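Local coordinates for manganese-dependent ADP-ribose/CDP-alcohol diphosphatase (Danio rerio, PDB 2NXF), which probably hydrolyses ADP-ribose and CDP-alcohols such as CDP-choline at a dinuclear metal centre of the calcineurin-like phosphoesterase type, at residues A133-F136 and F142-V145; G128-A133 and I155-E160. One frame throughout, in Å; residues are numbered along the deposited sequence.

Interaction 1. Residues A133-F136 and F142-V145; sequences AYEF and FRFV
F136 and F144 face each other as an antiparallel hydrogen-bonded pair, and their rings show how a beta hairpin builds an apolar face beside its backbone bonds. The rings stand at 64° to one another, neither stacked nor edge-to-face. Their meeting is made by the F144 CB, which sits over one face of the F136 ring, toward its rim, in a CH-pi contact 4.0 Å from the centroid. F136 CZ reaches F144 CD2 at 3.5 Å. With CG of F136 lying between the backbone N and the carbonyl carbon (chi1 64°), the ring leans across to its neighbour. This face packs against the six-stranded sheet, where H91 of strand 89-92 stacks on F136 and F8 of strand 6-11 meets F144 edge-to-face.

On the face of E135 and V145 the partners are charged as well as apolar. R143 NH1 forms a salt bridge with E135 OE2 at 2.7 Å, approaching nearly along the C-O axis, with the oxygen tilted out of the guanidinium plane and the hydrogen bond bent; the carboxylate and guanidinium planes are 70° apart. R143 NE has a second salt bridge, to E221. Nearby, E135 CB touches V145 CG2 at 3.9 Å.

Two backbone bonds join the strands: F136 N to F144 O at 3.0 Å and F144 N to F136 O at 2.8 Å. Replacing R143 by alanine is likely to strip both E135 OE2 and E221 of their shared positive partner. Each E135 oxygen has its own partner, OE2 the guanidinium and OE1 the hydroxyl of S124, which is likely to restrain the carboxylate's rotation.

Interaction 2. Residues G128-A133 and I155-E160; sequences GDDIYA and IGREEE
The guanidinium of R157 meets the backbone carbonyl of D130 end-on, a case of one arginine spending two nitrogens on a single oxygen. NH1 and NH2 each donate to D130 O at 2.8 Å, and the oxygen lies almost in the guanidinium plane. Both bonds bend to 143° at the hydrogen, the price of sharing one acceptor. NH1 comes in the carbonyl plane, whereas NH2 is tilted from it.

The charged part is looser. The D130 carboxylate is modelled in two conformers, and its salt bridge and water bridge hold for one of them. In that copy D130 OD2 forms a salt bridge with R157 NH1 at 3.2 Å, the carboxylate turned 79° from the guanidinium. NH2 has its own salt bridge, to D151 OD1. Within the calcineurin-like phosphoesterase fold, the contact ties the loop before strand 134-139 to the loop before helix 162-174, apart from the metal-binding residues.

In the same copy a water links the pair, donating to D130 OD2 at 2.7 Å and accepting from R157 NH1 at 3.0 Å. Van der Waals contact is slight: the I131 CG1 methylene lies 3.9 Å from R157 NH2, at the guanidinium edge.

The two contacts start from one run of chain and share A133, yet they settle different problems. Interaction 1 joins neighbouring strands of a hairpin within the mixed seven-strand sheet, so regular backbone bonding and ring packing dominate, with one ion pair on the face that also meets helix 203-219. Interaction 2, whose centre is 19 Å away, links two loops without regular structure, and a single arginine does nearly all the work. It buries 111 Å² against 330 Å² for the hairpin. Both are partly buried, but only the hairpin contact has an aromatic side packed against the other sheet, whereas the loop contact includes an exposed aspartate and a bridging water.

Interaction 1. Residues A133-F136 and F142-V145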
ATOM      1  N   ALA A 133     -10.383  -3.959  -4.559  1.00 23.95           N
ATOM      2  CA  ALA A 133     -10.221  -4.460  -3.210  1.00 24.39           C
ATOM      3  C   ALA A 133     -10.676  -5.893  -3.215  1.00 24.64           C
ATOM      4  O   ALA A 133     -11.665  -6.258  -3.894  1.00 23.53           O
ATOM      5  CB  ALA A 133     -11.081  -3.655  -2.239  1.00 25.58           C
ATOM      6  N   TYR A 134      -9.971  -6.711  -2.442  1.00 23.79           N
ATOM      7  CA  TYR A 134     -10.320  -8.131  -2.375  1.00 23.72           C
ATOM      8  C   TYR A 134      -9.780  -8.755  -1.122  1.00 23.99           C
ATOM      9  O   TYR A 134      -8.938  -8.167  -0.459  1.00 23.72           O
ATOM     10  CB  TYR A 134      -9.843  -8.887  -3.612  1.00 23.39           C
ATOM     11  CG  TYR A 134      -8.332  -8.994  -3.833  1.00 22.63           C
ATOM     12  CD1 TYR A 134      -7.644 -10.163  -3.475  1.00 22.78           C
ATOM     13  CD2 TYR A 134      -7.608  -7.955  -4.448  1.00 24.38           C
ATOM     14  CE1 TYR A 134      -6.282 -10.314  -3.713  1.00 24.90           C
ATOM     15  CE2 TYR A 134      -6.219  -8.105  -4.685  1.00 25.21           C
ATOM     16  CZ  TYR A 134      -5.576  -9.279  -4.312  1.00 24.59           C
ATOM     17  OH  TYR A 134      -4.218  -9.455  -4.554  1.00 24.05           O
ATOM     18  N   GLU A 135     -10.311  -9.931  -0.791  1.00 23.90           N
ATOM     19  CA  GLU A 135      -9.883 -10.630   0.409  1.00 24.21           C
ATOM     20  C   GLU A 135      -9.846 -12.118   0.122  1.00 24.27           C
ATOM     21  O   GLU A 135     -10.615 -12.614  -0.706  1.00 22.94           O
ATOM     22  CB  GLU A 135     -10.812 -10.304   1.596  1.00 24.78           C
ATOM     23  CG  GLU A 135     -12.314 -10.514   1.332  1.00 25.60           C
ATOM     24  CD  GLU A 135     -12.853 -11.858   1.778  1.00 27.67           C
ATOM     25  OE1 GLU A 135     -14.084 -12.088   1.585  1.00 29.03           O
ATOM     26  OE2 GLU A 135     -12.063 -12.698   2.296  1.00 29.55           O
ATOM     27  N   PHE A 136      -8.933 -12.809   0.802  1.00 23.76           N
ATOM     28  CA  PHE A 136      -8.794 -14.251   0.653  1.00 24.67           C
ATOM     29  C   PHE A 136      -8.117 -14.818   1.877  1.00 24.07           C
ATOM     30  O   PHE A 136      -7.471 -14.069   2.647  1.00 24.38           O
ATOM     31  CB  PHE A 136      -7.970 -14.557  -0.612  1.00 25.16           C
ATOM     32  CG  PHE A 136      -6.546 -14.055  -0.554  1.00 26.19           C
ATOM     33  CD1 PHE A 136      -5.495 -14.930  -0.271  1.00 29.40           C
ATOM     34  CD2 PHE A 136      -6.251 -12.717  -0.820  1.00 28.67           C
ATOM     35  CE1 PHE A 136      -4.181 -14.453  -0.231  1.00 29.61           C
ATOM     36  CE2 PHE A 136      -4.941 -12.246  -0.780  1.00 29.39           C
ATOM     37  CZ  PHE A 136      -3.915 -13.120  -0.476  1.00 30.92           C
ATOM     38  N   PHE A 142      -6.249 -17.441   8.970  1.00 22.34           N
ATOM     39  CA  PHE A 142      -5.717 -16.135   8.532  1.00 22.38           C
ATOM     40  C   PHE A 142      -6.440 -15.612   7.324  1.00 23.58           C
ATOM     41  O   PHE A 142      -6.909 -16.394   6.475  1.00 24.49           O
ATOM     42  CB  PHE A 142      -4.213 -16.214   8.239  1.00 21.98           C
ATOM     43  CG  PHE A 142      -3.398 -16.478   9.460  1.00 21.78           C
ATOM     44  CD1 PHE A 142      -3.041 -15.429  10.295  1.00 21.47           C
ATOM     45  CD2 PHE A 142      -3.022 -17.780   9.806  1.00 23.04           C
ATOM     46  CE1 PHE A 142      -2.317 -15.668  11.463  1.00 20.30           C
ATOM     47  CE2 PHE A 142      -2.280 -18.028  10.969  1.00 23.32           C
ATOM     48  CZ  PHE A 142      -1.933 -16.969  11.791  1.00 21.24           C
ATOM     49  N   ARG A 143      -6.549 -14.288   7.253  1.00 22.42           N
ATOM     50  CA  ARG A 143      -7.237 -13.665   6.127  1.00 22.86           C
ATOM     51  C   ARG A 143      -6.462 -12.427   5.720  1.00 23.19           C
ATOM     52  O   ARG A 143      -5.999 -11.696   6.589  1.00 22.83           O
ATOM     53  CB  ARG A 143      -8.683 -13.321   6.480  1.00 22.91           C
ATOM     54  CG  ARG A 143      -9.469 -12.881   5.210  1.00 25.18           C
ATOM     55  CD  ARG A 143     -10.938 -13.066   5.367  1.00 25.74           C
ATOM     56  NE  ARG A 143     -11.250 -14.453   5.678  1.00 24.67           N
ATOM     57  CZ  ARG A 143     -11.525 -15.388   4.771  1.00 24.86           C
ATOM     58  NH1 ARG A 143     -11.555 -15.092   3.469  1.00 24.66           N
ATOM     59  NH2 ARG A 143     -11.781 -16.613   5.168  1.00 23.43           N
ATOM     60  N   PHE A 144      -6.277 -12.241   4.409  1.00 23.04           N
ATOM     61  CA  PHE A 144      -5.652 -11.030   3.849  1.00 23.41           C
ATOM     62  C   PHE A 144      -6.728 -10.190   3.201  1.00 24.11           C
ATOM     63  O   PHE A 144      -7.605 -10.722   2.503  1.00 23.60           O
ATOM     64  CB  PHE A 144      -4.640 -11.388   2.743  1.00 24.79           C
ATOM     65  CG  PHE A 144      -3.288 -11.852   3.241  1.00 26.61           C
ATOM     66  CD1 PHE A 144      -3.103 -12.296   4.540  1.00 28.54           C
ATOM     67  CD2 PHE A 144      -2.198 -11.874   2.368  1.00 28.80           C
ATOM     68  CE1 PHE A 144      -1.814 -12.735   4.970  1.00 30.28           C
ATOM     69  CE2 PHE A 144      -0.932 -12.304   2.794  1.00 28.79           C
ATOM     70  CZ  PHE A 144      -0.745 -12.722   4.082  1.00 28.73           C
ATOM     71  N   VAL A 145      -6.636  -8.874   3.383  1.00 23.70           N
ATOM     72  CA  VAL A 145      -7.571  -7.945   2.760  1.00 24.57           C
ATOM     73  C   VAL A 145      -6.716  -6.872   2.095  1.00 25.17           C
ATOM     74  O   VAL A 145      -5.856  -6.271   2.753  1.00 25.21           O
ATOM     75  CB  VAL A 145      -8.505  -7.278   3.809  1.00 24.49           C
ATOM     76  CG1 VAL A 145      -9.461  -6.278   3.131  1.00 26.01           C
ATOM     77  CG2 VAL A 145      -9.311  -8.341   4.599  1.00 23.88           C
TER

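Interaction 2. Residues G128-A133 and I155-E160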
ATOM      1  N   GLY A 128     -16.395  -5.905  -9.406  1.00 24.20           N
ATOM      2  CA  GLY A 128     -17.677  -5.708 -10.108  1.00 24.05           C
ATOM      3  C   GLY A 128     -18.312  -4.363  -9.773  1.00 24.24           C
ATOM      4  O   GLY A 128     -19.184  -3.873 -10.509  1.00 24.37           O
ATOM      5  N   ASP A 129     -17.861  -3.784  -8.665  1.00 24.48           N
ATOM      6  CA  ASP A 129     -18.300  -2.484  -8.172  1.00 24.85           C
ATOM      7  C   ASP A 129     -17.305  -1.371  -8.518  1.00 24.65           C
ATOM      8  O   ASP A 129     -17.417  -0.254  -7.998  1.00 24.84           O
ATOM      9  CB  ASP A 129     -18.474  -2.567  -6.651  1.00 25.69           C
ATOM     10  CG  ASP A 129     -19.404  -3.709  -6.240  1.00 29.41           C
ATOM     11  OD1 ASP A 129     -20.586  -3.651  -6.623  1.00 31.26           O
ATOM     12  OD2 ASP A 129     -18.944  -4.665  -5.572  1.00 33.75           O
ATOM     13  N   ASP A 130     -16.342  -1.683  -9.392  0.50 23.89           N
ATOM     14  CA  ASP A 130     -15.277  -0.734  -9.795  0.50 23.08           C
ATOM     15  C   ASP A 130     -14.425  -0.236  -8.612  0.50 23.26           C
ATOM     16  O   ASP A 130     -14.044   0.934  -8.557  0.50 23.01           O
ATOM     17  CB  ASP A 130     -15.867   0.429 -10.624  0.50 22.72           C
ATOM     18  CG  ASP A 130     -14.823   1.158 -11.480  0.50 22.58           C
ATOM     19  OD1 ASP A 130     -13.711   0.623 -11.726  0.50 21.79           O
ATOM     20  OD2 ASP A 130     -15.139   2.279 -11.924  0.50 24.27           O
ATOM     21  N   ILE A 131     -14.127  -1.140  -7.673  1.00 22.99           N
ATOM     22  CA  ILE A 131     -13.221  -0.845  -6.548  1.00 23.16           C
ATOM     23  C   ILE A 131     -12.213  -1.990  -6.528  1.00 22.56           C
ATOM     24  O   ILE A 131     -12.602  -3.155  -6.574  1.00 23.09           O
ATOM     25  CB  ILE A 131     -13.996  -0.778  -5.189  1.00 23.57           C
ATOM     26  CG1 ILE A 131     -15.086   0.309  -5.264  1.00 23.51           C
ATOM     27  CG2 ILE A 131     -13.053  -0.506  -4.003  1.00 24.70           C
ATOM     28  CD1 ILE A 131     -16.155   0.178  -4.128  1.00 23.11           C
ATOM     29  N   TYR A 132     -10.922  -1.653  -6.484  1.00 22.77           N
ATOM     30  CA  TYR A 132      -9.889  -2.682  -6.540  1.00 23.06           C
ATOM     31  C   TYR A 132      -9.538  -3.095  -5.109  1.00 23.71           C
ATOM     32  O   TYR A 132      -8.559  -2.634  -4.515  1.00 25.19           O
ATOM     33  CB  TYR A 132      -8.648  -2.186  -7.307  1.00 23.36           C
ATOM     34  CG  TYR A 132      -7.580  -3.250  -7.352  1.00 23.38           C
ATOM     35  CD1 TYR A 132      -7.775  -4.431  -8.070  1.00 23.55           C
ATOM     36  CD2 TYR A 132      -6.362  -3.065  -6.669  1.00 25.05           C
ATOM     37  CE1 TYR A 132      -6.795  -5.450  -8.076  1.00 23.04           C
ATOM     38  CE2 TYR A 132      -5.376  -4.053  -6.689  1.00 24.92           C
ATOM     39  CZ  TYR A 132      -5.590  -5.226  -7.384  1.00 22.73           C
ATOM     40  OH  TYR A 132      -4.629  -6.208  -7.398  1.00 23.29           O
ATOM     41  N   ALA A 133     -10.383  -3.959  -4.559  1.00 23.95           N
ATOM     42  CA  ALA A 133     -10.221  -4.460  -3.210  1.00 24.39           C
ATOM     43  C   ALA A 133     -10.676  -5.893  -3.215  1.00 24.64           C
ATOM     44  O   ALA A 133     -11.665  -6.258  -3.894  1.00 23.53           O
ATOM     45  CB  ALA A 133     -11.081  -3.655  -2.239  1.00 25.58           C
ATOM     46  N   ILE A 155      -7.259  11.388  -8.839  1.00 24.84           N
ATOM     47  CA  ILE A 155      -6.247  10.850  -9.750  1.00 24.52           C
ATOM     48  C   ILE A 155      -6.597   9.443 -10.260  1.00 24.40           C
ATOM     49  O   ILE A 155      -6.072   9.010 -11.307  1.00 24.85           O
ATOM     50  CB  ILE A 155      -4.831  10.849  -9.129  1.00 24.44           C
ATOM     51  CG1 ILE A 155      -4.772   9.931  -7.887  1.00 24.89           C
ATOM     52  CG2 ILE A 155      -4.350  12.273  -8.851  1.00 24.85           C
ATOM     53  CD1 ILE A 155      -3.363   9.664  -7.433  1.00 25.41           C
ATOM     54  N   GLY A 156      -7.485   8.762  -9.538  1.00 25.01           N
ATOM     55  CA  GLY A 156      -7.880   7.386  -9.866  1.00 25.60           C
ATOM     56  C   GLY A 156      -9.333   7.194 -10.281  1.00 25.78           C
ATOM     57  O   GLY A 156      -9.850   6.067 -10.279  1.00 26.12           O
ATOM     58  N   ARG A 157     -10.000   8.292 -10.616  1.00 25.28           N
ATOM     59  CA  ARG A 157     -11.381   8.243 -11.115  1.00 25.19           C
ATOM     60  C   ARG A 157     -11.510   9.167 -12.336  1.00 25.63           C
ATOM     61  O   ARG A 157     -10.746  10.119 -12.470  1.00 25.29           O
ATOM     62  CB  ARG A 157     -12.346   8.668 -10.003  1.00 24.19           C
ATOM     63  CG  ARG A 157     -12.441   7.699  -8.809  1.00 23.28           C
ATOM     64  CD  ARG A 157     -13.020   6.337  -9.236  1.00 24.36           C
ATOM     65  NE  ARG A 157     -13.078   5.388  -8.120  1.00 21.46           N
ATOM     66  CZ  ARG A 157     -13.387   4.101  -8.251  1.00 21.44           C
ATOM     67  NH1 ARG A 157     -13.619   3.581  -9.465  1.00 22.20           N
ATOM     68  NH2 ARG A 157     -13.443   3.331  -7.166  1.00 22.58           N
ATOM     69  N   GLU A 158     -12.462   8.869 -13.221  1.00 26.46           N
ATOM     70  CA  GLU A 158     -12.641   9.599 -14.483  1.00 28.58           C
ATOM     71  C   GLU A 158     -13.367  10.910 -14.248  1.00 28.59           C
ATOM     72  O   GLU A 158     -14.366  10.954 -13.531  1.00 27.97           O
ATOM     73  CB  GLU A 158     -13.464   8.769 -15.480  1.00 28.59           C
ATOM     74  CG  GLU A 158     -12.842   7.451 -15.925  1.00 31.50           C
ATOM     75  CD  GLU A 158     -13.797   6.590 -16.771  1.00 31.96           C
ATOM     76  OE1 GLU A 158     -14.646   7.155 -17.498  1.00 35.12           O
ATOM     77  OE2 GLU A 158     -13.684   5.339 -16.706  1.00 38.69           O
ATOM     78  N   GLU A 159     -12.879  11.968 -14.884  1.00 29.17           N
ATOM     79  CA  GLU A 159     -13.537  13.262 -14.829  1.00 30.29           C
ATOM     80  C   GLU A 159     -15.015  13.092 -15.178  1.00 30.55           C
ATOM     81  O   GLU A 159     -15.351  12.343 -16.101  1.00 30.29           O
ATOM     82  CB  GLU A 159     -12.866  14.220 -15.820  1.00 31.07           C
ATOM     83  CG  GLU A 159     -11.579  14.821 -15.294  1.00 34.26           C
ATOM     84  CD  GLU A 159     -11.826  16.032 -14.390  1.00 38.78           C
ATOM     85  OE1 GLU A 159     -12.991  16.499 -14.314  1.00 38.43           O
ATOM     86  OE2 GLU A 159     -10.851  16.514 -13.766  1.00 40.50           O
ATOM     87  N   GLU A 160     -15.880  13.770 -14.421  1.00 30.85           N
ATOM     88  CA  GLU A 160     -17.339  13.769 -14.637  1.00 32.14           C
ATOM     89  C   GLU A 160     -18.086  12.567 -14.043  1.00 31.76           C
ATOM     90  O   GLU A 160     -19.327  12.570 -13.998  1.00 31.97           O
ATOM     91  CB  GLU A 160     -17.709  13.943 -16.122  1.00 32.27           C
ATOM     92  CG  GLU A 160     -17.284  15.264 -16.737  1.00 33.66           C
ATOM     93  CD  GLU A 160     -17.552  15.332 -18.236  1.00 34.76           C
ATOM     94  OE1 GLU A 160     -18.316  14.487 -18.769  1.00 39.24           O
ATOM     95  OE2 GLU A 160     -17.006  16.249 -18.891  1.00 37.71           O
TER
HETATM   96  O   HOH W   1     -13.575   4.448 -12.387  1.00 26.76           O